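Local coordinates for putative sugar ABC transport system, substrate-binding protein (Bordetella parapertussis, PDB 5IX8) that probably binds a carbohydrate as the substrate-binding component of an ABC sugar importer, at residues S69-G74 / A96-K101; V75-L80 / Q263-E268; A132-G137 / S167-K172; E160-V165 / Y203-V208. One frame throughout, in Å; residues are numbered along the deposited sequence.

Contact 1. Residues S69-G74 / A96-K101; sequences SFKTLG and ARSGIK
Lys71, Ser98 and Ile100 meet where two neighbouring helices of a Rossmann-like parallel β-sheet lobe, 60-73 and 89-97, end side by side. Both ends are Schellman motifs, closed by Gly74 and Gly99, each with positive phi. After Gly99 the chain leads into strand 101-105, and this brings Ile100 beside the neighbouring helix. The side chain of Ile100 is stretched out, with CD1 anti to CA (chi2 177°), and its terminal methyl reaches the helix backbone: CD1 lies 3.7 Å from Lys71 CA. The same methyl is 4.0 Å from Lys71 CG, and it approaches Phe70 O at 4.1 Å. Phe70 itself turns its ring away from Ile100, toward Ala78 of the sheet. Next to this apolar contact Ser98 sets its hydroxyl against the aliphatic part of Lys71, with Ser98 OG 3.3 Å from Lys71 CD. The lysine chain passes alongside the serine and bends at chi3 (-74°), and its NZ forms a salt bridge with Asp94, one turn back in helix 89-97. Across the two segments the touching is thus van der Waals contact of methyl and methylene groups, with a carbonyl and a hydroxyl oxygen resting against them. The Ile100 methyl lies on the buried side of the junction and the Lys71 ammonium is paired with Asp94, so a single lysine serves both as apolar wall and as ionic tie between the helices.

Contact 2. Residues V75-L80 / Q263-E268; sequences VDYAVL and QYAIRE
Tyr77 and Glu268 make the tight part of this contact: the phenol OH donates a short hydrogen bond of 2.5 Å to Glu268 OE1. The carboxylate oxygen lies at the ring's edge, in its plane, and is met nearly along its own C-O axis. The carboxylate is turned almost square to the ring, with the planes 85° apart. Glu268 gets there by a bend at chi2 (-81°), which swings the acid over to the phenol, and its other oxygen, OE2, forms a salt bridge with Lys101. That neighbouring charge would be expected to favour the ionised carboxylate and hence a strong acceptor for the tyrosine. The rest is looser. Ala265 puts its methyl over one face of the ring, yet CB comes no nearer than 4.4 Å, to Tyr77 CD1. The carbonyl O of Ala265 lies 3.7 Å from Tyr77 OH. Tyr77 and Ala265 are buried, whereas Glu268 is partly exposed, so solvent can reach part of this acid. Strand 77-80 runs between strands 17-22 and 101-105, whose Leu18 and Ile103 flank the tyrosine; helix 254-270 covers this face of the sheet, while Ala78 faces helix 60-73 on the other.

Contact 3. Residues A132-G137 / S167-K172; sequences ALCDDG and SACGAK
Cys134 and Cys169 approach with different first torsions: SG of Cys134 lies anti to its carbonyl carbon (chi1 -67°), whereas SG of Cys169 sits between backbone N and carbonyl carbon (chi1 72°). Together they close a disulfide with SG atoms 2.1 Å apart. Its chi3 of -81° is close to a right angle, so the bridge is of left-handed sense and shows no strain about the S-S bond. The spacing is that of an ordinary disulfide: Cys134 CB and Cys169 CB are 3.7 Å apart, and the CA atoms of Cys134 and Cys169 6.0 Å. Beside the bridge, on the inner side, Leu133 extends a branch to the far segment, where CD2 meets the methyl CB of Ala171 at 3.9 Å. The covalent tie is thus backed by a small apolar touch one or two residues along each chain. Both helices stop here in Schellman motifs, with Gly137 and Gly170 at positive phi, and the disulfide staples one helix end to the other. Cys134 stands on the last turn of helix 122-135 and Cys169 just past helix 154-168. Leu133 also reaches Phe162 and Ala166 of helix 154-168, and Val143 of strand 142-145, which Ala171 also touches before the chain enters edge strand 172-173.

Contact 4. Residues E160-V165 / Y203-V208; sequences EGFKEV and YVFTPV
Helix 154-168 lies over strand 201-205 so that Phe162 and Phe205 face each other, with their CA atoms 8.5 Å apart. Between them the two rings form an offset stack, centroids 4.0 Å apart and planes inclined by only 18°. Each ring stands off its own backbone in the same way, CG anti to N, and the two side chains slide past each other in opposite directions. The overlap is therefore reciprocal: each ring lies over the other and also over the CB of its partner residue. Phe205 CD1 lies over the centre of the Phe162 ring, 3.4 Å above its plane, while Phe162 CG is displaced toward the rim of the Phe205 ring. Two CH-pi contacts complete the overlap. Phe162 CB stands 4.1 Å from the centroid of the Phe205 ring, over its face, and Phe205 CB is 4.0 Å from the centroid of the Phe162 ring. Both phenylalanines are buried. Val143 borders Phe162, and Leu129 and Val145 border Phe205, so helix 122-135 and strand 142-145 share this core. It is the helix-on-sheet interior of an α/β lobe, in the type I periplasmic binding protein fold to which the family belongs.

How the contacts relate
The four contacts fall into two pairs on opposite sides of the chain's centre, one pair in each α/β lobe. Contacts 1 and 2 have centres 12 Å apart and join through Lys101 of contact 1 and through Val75 of contact 2, against which Phe70 and Ile100 pack. Contacts 3 and 4, with centres 10 Å apart, share helix 154-168; Leu133 packs on Tyr203, and Asp136 OD2 probably bonds with Tyr203 OH. Contacts of different lobes do not touch: the nearest atoms of contacts 2 and 4 are about 15 Å apart, those of contacts 1 and 3 about 36 Å. In this family sugars usually bind between the lobes.

Contact 1. Residues S69-G74 / A96-K101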
loop_
_atom_site.group_PDB
_atom_site.type_symbol
_atom_site.label_atom_id
_atom_site.label_comp_id
_atom_site.label_asym_id
_atom_site.label_seq_id
_atom_site.Cartn_x
_atom_site.Cartn_y
_atom_site.Cartn_z
ATOM N N SER A 69 12.031 -7.874 -19.602
ATOM C CA SER A 69 12.296 -9.311 -19.611
ATOM C C SER A 69 11.006 -10.128 -19.616
ATOM O O SER A 69 10.996 -11.271 -20.107
ATOM C CB SER A 69 13.158 -9.702 -18.418
ATOM O OG SER A 69 12.395 -9.645 -17.236
ATOM N N PHE A 70 9.913 -9.574 -19.082
ATOM C CA PHE A 70 8.635 -10.278 -19.169
ATOM C C PHE A 70 8.204 -10.463 -20.622
ATOM O O PHE A 70 7.519 -11.441 -20.950
ATOM C CB PHE A 70 7.546 -9.523 -18.405
ATOM C CG PHE A 70 7.771 -9.419 -16.904
ATOM C CD1 PHE A 70 8.739 -10.174 -16.244
ATOM C CD2 PHE A 70 6.974 -8.563 -16.150
ATOM C CE1 PHE A 70 8.912 -10.061 -14.864
ATOM C CE2 PHE A 70 7.130 -8.460 -14.781
ATOM C CZ PHE A 70 8.118 -9.193 -14.135
ATOM N N LYS A 71 8.590 -9.537 -21.500
ATOM C CA LYS A 71 8.281 -9.660 -22.920
ATOM C C LYS A 71 8.874 -10.933 -23.497
ATOM O O LYS A 71 8.213 -11.667 -24.238
ATOM C CB LYS A 71 8.823 -8.442 -23.673
ATOM C CG LYS A 71 7.813 -7.689 -24.493
ATOM C CD LYS A 71 8.478 -6.817 -25.578
ATOM C CE LYS A 71 9.144 -5.583 -25.025
ATOM N NZ LYS A 71 9.621 -4.659 -26.127
ATOM N N THR A 72 10.139 -11.194 -23.174
ATOM C CA THR A 72 10.813 -12.380 -23.659
ATOM C C THR A 72 10.264 -13.643 -23.023
ATOM O O THR A 72 10.324 -14.710 -23.636
ATOM C CB THR A 72 12.302 -12.245 -23.381
ATOM O OG1 THR A 72 12.694 -10.890 -23.645
ATOM C CG2 THR A 72 13.084 -13.196 -24.245
ATOM N N LEU A 73 9.737 -13.556 -21.800
ATOM C CA LEU A 73 9.213 -14.743 -21.142
ATOM C C LEU A 73 7.800 -15.072 -21.583
ATOM O O LEU A 73 7.252 -16.084 -21.147
ATOM C CB LEU A 73 9.241 -14.573 -19.625
ATOM C CG LEU A 73 10.639 -14.451 -19.036
ATOM C CD1 LEU A 73 10.575 -13.942 -17.617
ATOM C CD2 LEU A 73 11.391 -15.781 -19.109
ATOM N N GLY A 74 7.194 -14.246 -22.424
ATOM C CA GLY A 74 5.869 -14.555 -22.931
ATOM C C GLY A 74 4.768 -14.440 -21.901
ATOM O O GLY A 74 3.762 -15.157 -21.981
ATOM N N ALA A 96 2.243 -3.157 -24.129
ATOM C CA ALA A 96 0.933 -3.293 -24.760
ATOM C C ALA A 96 1.061 -3.521 -26.263
ATOM O O ALA A 96 0.259 -4.260 -26.845
ATOM C CB ALA A 96 0.066 -2.061 -24.475
ATOM N N ARG A 97 2.058 -2.893 -26.914
ATOM C CA ARG A 97 2.221 -3.134 -28.339
ATOM C C ARG A 97 2.605 -4.574 -28.608
ATOM O O ARG A 97 2.356 -5.066 -29.709
ATOM C CB ARG A 97 3.269 -2.185 -28.946
ATOM C CG ARG A 97 2.813 -0.711 -28.981
ATOM C CD ARG A 97 3.753 0.170 -29.816
ATOM N NE ARG A 97 5.096 0.249 -29.239
ATOM C CZ ARG A 97 5.502 1.179 -28.368
ATOM N NH1 ARG A 97 6.748 1.162 -27.920
ATOM N NH2 ARG A 97 4.674 2.117 -27.937
ATOM N N SER A 98 3.184 -5.257 -27.622
ATOM C CA SER A 98 3.524 -6.670 -27.727
ATOM C C SER A 98 2.406 -7.587 -27.251
ATOM O O SER A 98 2.635 -8.794 -27.083
ATOM C CB SER A 98 4.790 -6.962 -26.931
ATOM O OG SER A 98 5.917 -6.384 -27.574
ATOM N N GLY A 99 1.205 -7.058 -27.043
ATOM C CA GLY A 99 0.103 -7.857 -26.538
ATOM C C GLY A 99 0.121 -8.149 -25.053
ATOM O O GLY A 99 -0.658 -9.001 -24.597
ATOM N N ILE A 100 0.958 -7.467 -24.276
ATOM C CA ILE A 100 1.061 -7.687 -22.838
ATOM C C ILE A 100 0.418 -6.514 -22.127
ATOM O O ILE A 100 0.899 -5.382 -22.232
ATOM C CB ILE A 100 2.516 -7.844 -22.393
ATOM C CG1 ILE A 100 3.139 -9.052 -23.107
ATOM C CG2 ILE A 100 2.588 -8.011 -20.863
ATOM C CD1 ILE A 100 4.598 -9.244 -22.797
ATOM N N LYS A 101 -0.654 -6.788 -21.393
ATOM C CA LYS A 101 -1.354 -5.772 -20.620
ATOM C C LYS A 101 -0.709 -5.666 -19.243
ATOM O O LYS A 101 -0.122 -6.629 -18.734
ATOM C CB LYS A 101 -2.845 -6.121 -20.492
ATOM C CG LYS A 101 -3.516 -6.085 -21.826
ATOM C CD LYS A 101 -4.999 -6.398 -21.723
ATOM C CE LYS A 101 -5.639 -6.337 -23.111
ATOM N NZ LYS A 101 -7.106 -6.178 -22.975
#

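Contact 2. Residues V75-L80 / Q263-E268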
loop_
_atom_site.group_PDB
_atom_site.type_symbol
_atom_site.label_atom_id
_atom_site.label_comp_id
_atom_site.label_asym_id
_atom_site.label_seq_id
_atom_site.Cartn_x
_atom_site.Cartn_y
_atom_site.Cartn_z
ATOM N N VAL A 75 4.920 -13.554 -20.935
ATOM C CA VAL A 75 3.813 -13.345 -20.015
ATOM C C VAL A 75 2.628 -12.723 -20.757
ATOM O O VAL A 75 2.766 -12.098 -21.809
ATOM C CB VAL A 75 4.240 -12.485 -18.818
ATOM C CG1 VAL A 75 5.513 -13.025 -18.177
ATOM C CG2 VAL A 75 4.391 -11.053 -19.198
ATOM N N ASP A 76 1.441 -12.932 -20.207
ATOM C CA ASP A 76 0.226 -12.313 -20.730
ATOM C C ASP A 76 -0.107 -11.005 -20.038
ATOM O O ASP A 76 -0.622 -10.076 -20.683
ATOM C CB ASP A 76 -0.945 -13.293 -20.595
ATOM C CG ASP A 76 -0.684 -14.589 -21.367
ATOM O OD1 ASP A 76 -0.697 -14.523 -22.605
ATOM O OD2 ASP A 76 -0.448 -15.653 -20.769
ATOM N N TYR A 77 0.233 -10.899 -18.757
ATOM C CA TYR A 77 0.055 -9.688 -17.971
ATOM C C TYR A 77 1.306 -9.442 -17.162
ATOM O O TYR A 77 1.883 -10.372 -16.589
ATOM C CB TYR A 77 -1.125 -9.762 -16.997
ATOM C CG TYR A 77 -2.423 -9.969 -17.710
ATOM C CD1 TYR A 77 -2.843 -11.239 -18.050
ATOM C CD2 TYR A 77 -3.237 -8.891 -18.056
ATOM C CE1 TYR A 77 -4.018 -11.432 -18.740
ATOM C CE2 TYR A 77 -4.431 -9.086 -18.736
ATOM C CZ TYR A 77 -4.811 -10.359 -19.074
ATOM O OH TYR A 77 -5.972 -10.569 -19.778
ATOM N N ALA A 78 1.695 -8.182 -17.093
ATOM C CA ALA A 78 2.670 -7.715 -16.120
ATOM C C ALA A 78 1.909 -7.095 -14.971
ATOM O O ALA A 78 0.947 -6.371 -15.203
ATOM C CB ALA A 78 3.585 -6.666 -16.762
ATOM N N VAL A 79 2.315 -7.382 -13.736
ATOM C CA VAL A 79 1.705 -6.794 -12.547
ATOM C C VAL A 79 2.747 -5.888 -11.909
ATOM O O VAL A 79 3.863 -6.332 -11.642
ATOM C CB VAL A 79 1.249 -7.885 -11.561
ATOM C CG1 VAL A 79 0.651 -7.262 -10.284
ATOM C CG2 VAL A 79 0.281 -8.845 -12.244
ATOM N N LEU A 80 2.396 -4.621 -11.680
ATOM C CA LEU A 80 3.368 -3.581 -11.378
ATOM C C LEU A 80 2.962 -2.818 -10.122
ATOM O O LEU A 80 1.868 -2.250 -10.072
ATOM C CB LEU A 80 3.479 -2.606 -12.560
ATOM C CG LEU A 80 4.286 -1.341 -12.290
ATOM C CD1 LEU A 80 5.751 -1.719 -11.953
ATOM C CD2 LEU A 80 4.160 -0.393 -13.517
ATOM N N GLN A 263 -8.043 -13.055 -10.048
ATOM C CA GLN A 263 -9.420 -13.305 -10.476
ATOM C C GLN A 263 -9.865 -12.317 -11.556
ATOM O O GLN A 263 -10.636 -12.683 -12.463
ATOM C CB GLN A 263 -10.366 -13.256 -9.272
ATOM C CG GLN A 263 -10.149 -14.465 -8.342
ATOM C CD GLN A 263 -10.567 -15.761 -9.022
ATOM O OE1 GLN A 263 -11.424 -15.749 -9.896
ATOM N NE2 GLN A 263 -9.949 -16.879 -8.645
ATOM N N TYR A 264 -9.398 -11.065 -11.470
ATOM C CA TYR A 264 -9.717 -10.081 -12.500
ATOM C C TYR A 264 -8.999 -10.407 -13.802
ATOM O O TYR A 264 -9.586 -10.272 -14.897
ATOM C CB TYR A 264 -9.326 -8.660 -12.038
ATOM C CG TYR A 264 -10.317 -7.943 -11.132
ATOM C CD1 TYR A 264 -10.744 -8.511 -9.920
ATOM C CD2 TYR A 264 -10.820 -6.689 -11.495
ATOM C CE1 TYR A 264 -11.654 -7.859 -9.116
ATOM C CE2 TYR A 264 -11.735 -6.003 -10.688
ATOM C CZ TYR A 264 -12.149 -6.591 -9.509
ATOM O OH TYR A 264 -13.048 -5.920 -8.710
ATOM N N ALA A 265 -7.721 -10.819 -13.703
ATOM C CA ALA A 265 -6.949 -11.131 -14.912
ATOM C C ALA A 265 -7.573 -12.291 -15.693
ATOM O O ALA A 265 -7.606 -12.258 -16.939
ATOM C CB ALA A 265 -5.490 -11.452 -14.562
ATOM N N ILE A 266 -8.055 -13.334 -14.996
ATOM C CA ILE A 266 -8.656 -14.463 -15.720
ATOM C C ILE A 266 -9.851 -13.988 -16.518
ATOM O O ILE A 266 -10.037 -14.367 -17.690
ATOM C CB ILE A 266 -9.074 -15.585 -14.756
ATOM C CG1 ILE A 266 -7.861 -16.213 -14.078
ATOM C CG2 ILE A 266 -9.850 -16.673 -15.500
ATOM C CD1 ILE A 266 -8.224 -17.061 -12.853
ATOM N N ARG A 267 -10.682 -13.151 -15.896
ATOM C CA ARG A 267 -11.866 -12.641 -16.572
ATOM C C ARG A 267 -11.484 -11.775 -17.752
ATOM O O ARG A 267 -12.059 -11.905 -18.841
ATOM C CB ARG A 267 -12.730 -11.879 -15.562
ATOM C CG ARG A 267 -13.422 -12.872 -14.624
ATOM C CD ARG A 267 -14.016 -12.126 -13.446
ATOM N NE ARG A 267 -14.902 -13.015 -12.694
ATOM C CZ ARG A 267 -14.488 -13.861 -11.765
ATOM N NH1 ARG A 267 -13.195 -13.911 -11.401
ATOM N NH2 ARG A 267 -15.386 -14.621 -11.184
ATOM N N GLU A 268 -10.527 -10.864 -17.560
ATOM C CA GLU A 268 -10.106 -10.007 -18.674
ATOM C C GLU A 268 -9.591 -10.857 -19.827
ATOM O O GLU A 268 -9.973 -10.658 -20.988
ATOM C CB GLU A 268 -9.027 -9.036 -18.199
ATOM C CG GLU A 268 -8.994 -7.696 -18.950
ATOM C CD GLU A 268 -8.276 -7.758 -20.292
ATOM O OE1 GLU A 268 -7.411 -8.647 -20.493
ATOM O OE2 GLU A 268 -8.576 -6.889 -21.156
#

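Contact 3. Residues A132-G137 / S167-K172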
loop_
_atom_site.group_PDB
_atom_site.type_symbol
_atom_site.label_atom_id
_atom_site.label_comp_id
_atom_site.label_asym_id
_atom_site.label_seq_id
_atom_site.Cartn_x
_atom_site.Cartn_y
_atom_site.Cartn_z
ATOM N N ALA A 132 -9.591 8.912 13.316
ATOM C CA ALA A 132 -9.073 8.305 14.544
ATOM C C ALA A 132 -8.426 9.356 15.441
ATOM O O ALA A 132 -8.645 9.372 16.660
ATOM C CB ALA A 132 -8.084 7.205 14.192
ATOM N N LEU A 133 -7.652 10.261 14.839
ATOM C CA LEU A 133 -7.037 11.357 15.574
ATOM C C LEU A 133 -8.100 12.220 16.234
ATOM O O LEU A 133 -8.068 12.472 17.449
ATOM C CB LEU A 133 -6.199 12.195 14.610
ATOM C CG LEU A 133 -5.533 13.415 15.228
ATOM C CD1 LEU A 133 -4.216 13.021 15.854
ATOM C CD2 LEU A 133 -5.314 14.489 14.167
ATOM N N CYS A 134 -9.072 12.665 15.444
ATOM C CA CYS A 134 -10.097 13.560 15.975
ATOM C C CYS A 134 -10.887 12.898 17.096
ATOM O O CYS A 134 -11.151 13.521 18.130
ATOM C CB CYS A 134 -11.022 14.005 14.846
ATOM S SG CYS A 134 -10.157 15.078 13.642
ATOM N N ASP A 135 -11.244 11.622 16.925
ATOM C CA ASP A 135 -11.997 10.911 17.954
ATOM C C ASP A 135 -11.186 10.664 19.226
ATOM O O ASP A 135 -11.771 10.382 20.276
ATOM C CB ASP A 135 -12.505 9.583 17.398
ATOM C CG ASP A 135 -13.586 9.774 16.342
ATOM O OD1 ASP A 135 -14.113 10.903 16.218
ATOM O OD2 ASP A 135 -13.919 8.799 15.649
ATOM N N ASP A 136 -9.870 10.750 19.167
ATOM C CA ASP A 136 -9.061 10.669 20.369
ATOM C C ASP A 136 -9.029 11.977 21.155
ATOM O O ASP A 136 -8.437 12.016 22.242
ATOM C CB ASP A 136 -7.637 10.247 19.997
ATOM C CG ASP A 136 -6.854 9.783 21.188
ATOM O OD1 ASP A 136 -7.285 8.792 21.811
ATOM O OD2 ASP A 136 -5.807 10.386 21.497
ATOM N N GLY A 137 -9.641 13.038 20.647
ATOM C CA GLY A 137 -9.623 14.317 21.334
ATOM C C GLY A 137 -8.467 15.207 20.948
ATOM O O GLY A 137 -7.982 15.975 21.782
ATOM N N SER A 167 -7.405 18.959 10.292
ATOM C CA SER A 167 -7.631 20.399 10.388
ATOM C C SER A 167 -9.067 20.722 10.761
ATOM O O SER A 167 -9.332 21.692 11.488
ATOM C CB SER A 167 -7.285 21.069 9.058
ATOM O OG SER A 167 -5.949 20.751 8.687
ATOM N N ALA A 168 -10.016 19.937 10.256
ATOM C CA ALA A 168 -11.413 20.263 10.483
ATOM C C ALA A 168 -11.808 20.096 11.946
ATOM O O ALA A 168 -12.764 20.736 12.392
ATOM C CB ALA A 168 -12.309 19.410 9.581
ATOM N N CYS A 169 -11.117 19.251 12.707
ATOM C CA CYS A 169 -11.437 19.130 14.123
ATOM C C CYS A 169 -10.517 19.972 15.004
ATOM O O CYS A 169 -10.564 19.852 16.230
ATOM C CB CYS A 169 -11.426 17.667 14.567
ATOM S SG CYS A 169 -9.821 16.827 14.706
ATOM N N GLY A 170 -9.697 20.830 14.416
ATOM C CA GLY A 170 -8.906 21.756 15.197
ATOM C C GLY A 170 -7.550 21.250 15.623
ATOM O O GLY A 170 -6.918 21.874 16.486
ATOM N N ALA A 171 -7.068 20.155 15.044
ATOM C CA ALA A 171 -5.718 19.727 15.356
ATOM C C ALA A 171 -4.719 20.633 14.639
ATOM O O ALA A 171 -5.013 21.219 13.588
ATOM C CB ALA A 171 -5.518 18.262 14.965
ATOM N N LYS A 172 -3.547 20.788 15.244
ATOM C CA LYS A 172 -2.503 21.696 14.759
ATOM C C LYS A 172 -1.350 20.856 14.216
ATOM O O LYS A 172 -0.547 20.320 14.976
ATOM C CB LYS A 172 -2.040 22.623 15.873
ATOM C CG LYS A 172 -3.201 23.336 16.588
ATOM C CD LYS A 172 -2.724 24.170 17.762
ATOM C CE LYS A 172 -3.726 25.275 18.076
ATOM N NZ LYS A 172 -3.362 26.045 19.310
#

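Contact 4. Residues E160-V165 / Y203-V208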
loop_
_atom_site.group_PDB
_atom_site.type_symbol
_atom_site.label_atom_id
_atom_site.label_comp_id
_atom_site.label_asym_id
_atom_site.label_seq_id
_atom_site.Cartn_x
_atom_site.Cartn_y
_atom_site.Cartn_z
ATOM N N GLU A 160 -2.828 14.505 2.314
ATOM C CA GLU A 160 -3.946 15.398 2.021
ATOM C C GLU A 160 -5.226 14.968 2.742
ATOM O O GLU A 160 -5.950 15.802 3.304
ATOM C CB GLU A 160 -4.176 15.477 0.502
ATOM C CG GLU A 160 -3.112 16.336 -0.185
ATOM C CD GLU A 160 -3.086 16.160 -1.695
ATOM O OE1 GLU A 160 -3.933 15.408 -2.232
ATOM O OE2 GLU A 160 -2.210 16.769 -2.345
ATOM N N GLY A 161 -5.542 13.666 2.714
ATOM C CA GLY A 161 -6.747 13.206 3.394
ATOM C C GLY A 161 -6.667 13.379 4.896
ATOM O O GLY A 161 -7.639 13.828 5.526
ATOM N N PHE A 162 -5.500 13.060 5.486
ATOM C CA PHE A 162 -5.289 13.268 6.915
ATOM C C PHE A 162 -5.433 14.738 7.286
ATOM O O PHE A 162 -6.142 15.085 8.236
ATOM C CB PHE A 162 -3.895 12.732 7.305
ATOM C CG PHE A 162 -3.564 12.919 8.747
ATOM C CD1 PHE A 162 -4.177 12.128 9.711
ATOM C CD2 PHE A 162 -2.658 13.898 9.145
ATOM C CE1 PHE A 162 -3.903 12.295 11.050
ATOM C CE2 PHE A 162 -2.389 14.090 10.503
ATOM C CZ PHE A 162 -2.989 13.249 11.455
ATOM N N LYS A 163 -4.782 15.626 6.521
ATOM C CA LYS A 163 -4.808 17.047 6.867
ATOM C C LYS A 163 -6.219 17.619 6.805
ATOM O O LYS A 163 -6.597 18.454 7.637
ATOM C CB LYS A 163 -3.886 17.823 5.946
ATOM C CG LYS A 163 -3.874 19.326 6.265
ATOM C CD LYS A 163 -2.711 20.053 5.600
ATOM C CE LYS A 163 -2.692 19.780 4.115
ATOM N NZ LYS A 163 -1.641 20.608 3.402
ATOM N N GLU A 164 -6.987 17.239 5.786
ATOM C CA GLU A 164 -8.358 17.733 5.651
ATOM C C GLU A 164 -9.167 17.408 6.900
ATOM O O GLU A 164 -9.773 18.286 7.512
ATOM C CB GLU A 164 -9.019 17.111 4.409
ATOM C CG GLU A 164 -10.491 17.493 4.239
ATOM C CD GLU A 164 -11.131 16.779 3.044
ATOM O OE1 GLU A 164 -10.660 16.990 1.907
ATOM O OE2 GLU A 164 -12.096 16.011 3.226
ATOM N N VAL A 165 -9.115 16.151 7.340
ATOM C CA VAL A 165 -9.958 15.744 8.450
ATOM C C VAL A 165 -9.394 16.259 9.761
ATOM O O VAL A 165 -10.145 16.748 10.617
ATOM C CB VAL A 165 -10.114 14.213 8.437
ATOM C CG1 VAL A 165 -10.799 13.737 9.705
ATOM C CG2 VAL A 165 -10.915 13.784 7.200
ATOM N N TYR A 203 1.103 13.776 19.075
ATOM C CA TYR A 203 0.788 12.775 18.075
ATOM C C TYR A 203 1.845 12.845 17.001
ATOM O O TYR A 203 2.443 13.900 16.788
ATOM C CB TYR A 203 -0.548 13.041 17.410
ATOM C CG TYR A 203 -1.702 12.979 18.354
ATOM C CD1 TYR A 203 -2.292 11.769 18.654
ATOM C CD2 TYR A 203 -2.222 14.127 18.937
ATOM C CE1 TYR A 203 -3.382 11.692 19.529
ATOM C CE2 TYR A 203 -3.321 14.069 19.808
ATOM C CZ TYR A 203 -3.891 12.844 20.094
ATOM O OH TYR A 203 -4.971 12.747 20.943
ATOM N N VAL A 204 2.032 11.725 16.296
ATOM C CA VAL A 204 2.878 11.676 15.103
ATOM C C VAL A 204 2.102 10.932 14.029
ATOM O O VAL A 204 1.586 9.832 14.274
ATOM C CB VAL A 204 4.232 10.976 15.349
ATOM C CG1 VAL A 204 5.076 10.954 14.043
ATOM C CG2 VAL A 204 5.007 11.657 16.481
ATOM N N PHE A 205 1.997 11.530 12.853
ATOM C CA PHE A 205 1.360 10.876 11.719
ATOM C C PHE A 205 2.428 10.335 10.787
ATOM O O PHE A 205 3.370 11.053 10.459
ATOM C CB PHE A 205 0.469 11.854 10.961
ATOM C CG PHE A 205 0.003 11.327 9.650
ATOM C CD1 PHE A 205 -1.123 10.511 9.584
ATOM C CD2 PHE A 205 0.700 11.628 8.493
ATOM C CE1 PHE A 205 -1.581 10.017 8.366
ATOM C CE2 PHE A 205 0.280 11.122 7.280
ATOM C CZ PHE A 205 -0.880 10.307 7.211
ATOM N N THR A 206 2.267 9.088 10.342
ATOM C CA THR A 206 3.134 8.454 9.352
ATOM C C THR A 206 2.257 7.690 8.374
ATOM O O THR A 206 1.190 7.173 8.762
ATOM C CB THR A 206 4.135 7.450 9.978
ATOM O OG1 THR A 206 3.413 6.299 10.462
ATOM C CG2 THR A 206 4.973 8.081 11.118
ATOM N N PRO A 207 2.697 7.542 7.120
ATOM C CA PRO A 207 1.845 6.868 6.139
ATOM C C PRO A 207 2.087 5.389 5.980
ATOM O O PRO A 207 1.264 4.757 5.307
ATOM C CB PRO A 207 2.193 7.604 4.834
ATOM C CG PRO A 207 3.733 7.865 4.991
ATOM C CD PRO A 207 3.759 8.329 6.464
ATOM N N VAL A 208 3.177 4.823 6.529
ATOM C CA VAL A 208 3.558 3.436 6.244
ATOM C C VAL A 208 4.256 2.822 7.443
ATOM O O VAL A 208 4.860 3.521 8.267
ATOM C CB VAL A 208 4.491 3.296 5.015
ATOM C CG1 VAL A 208 3.879 3.867 3.793
ATOM C CG2 VAL A 208 5.847 3.970 5.286
#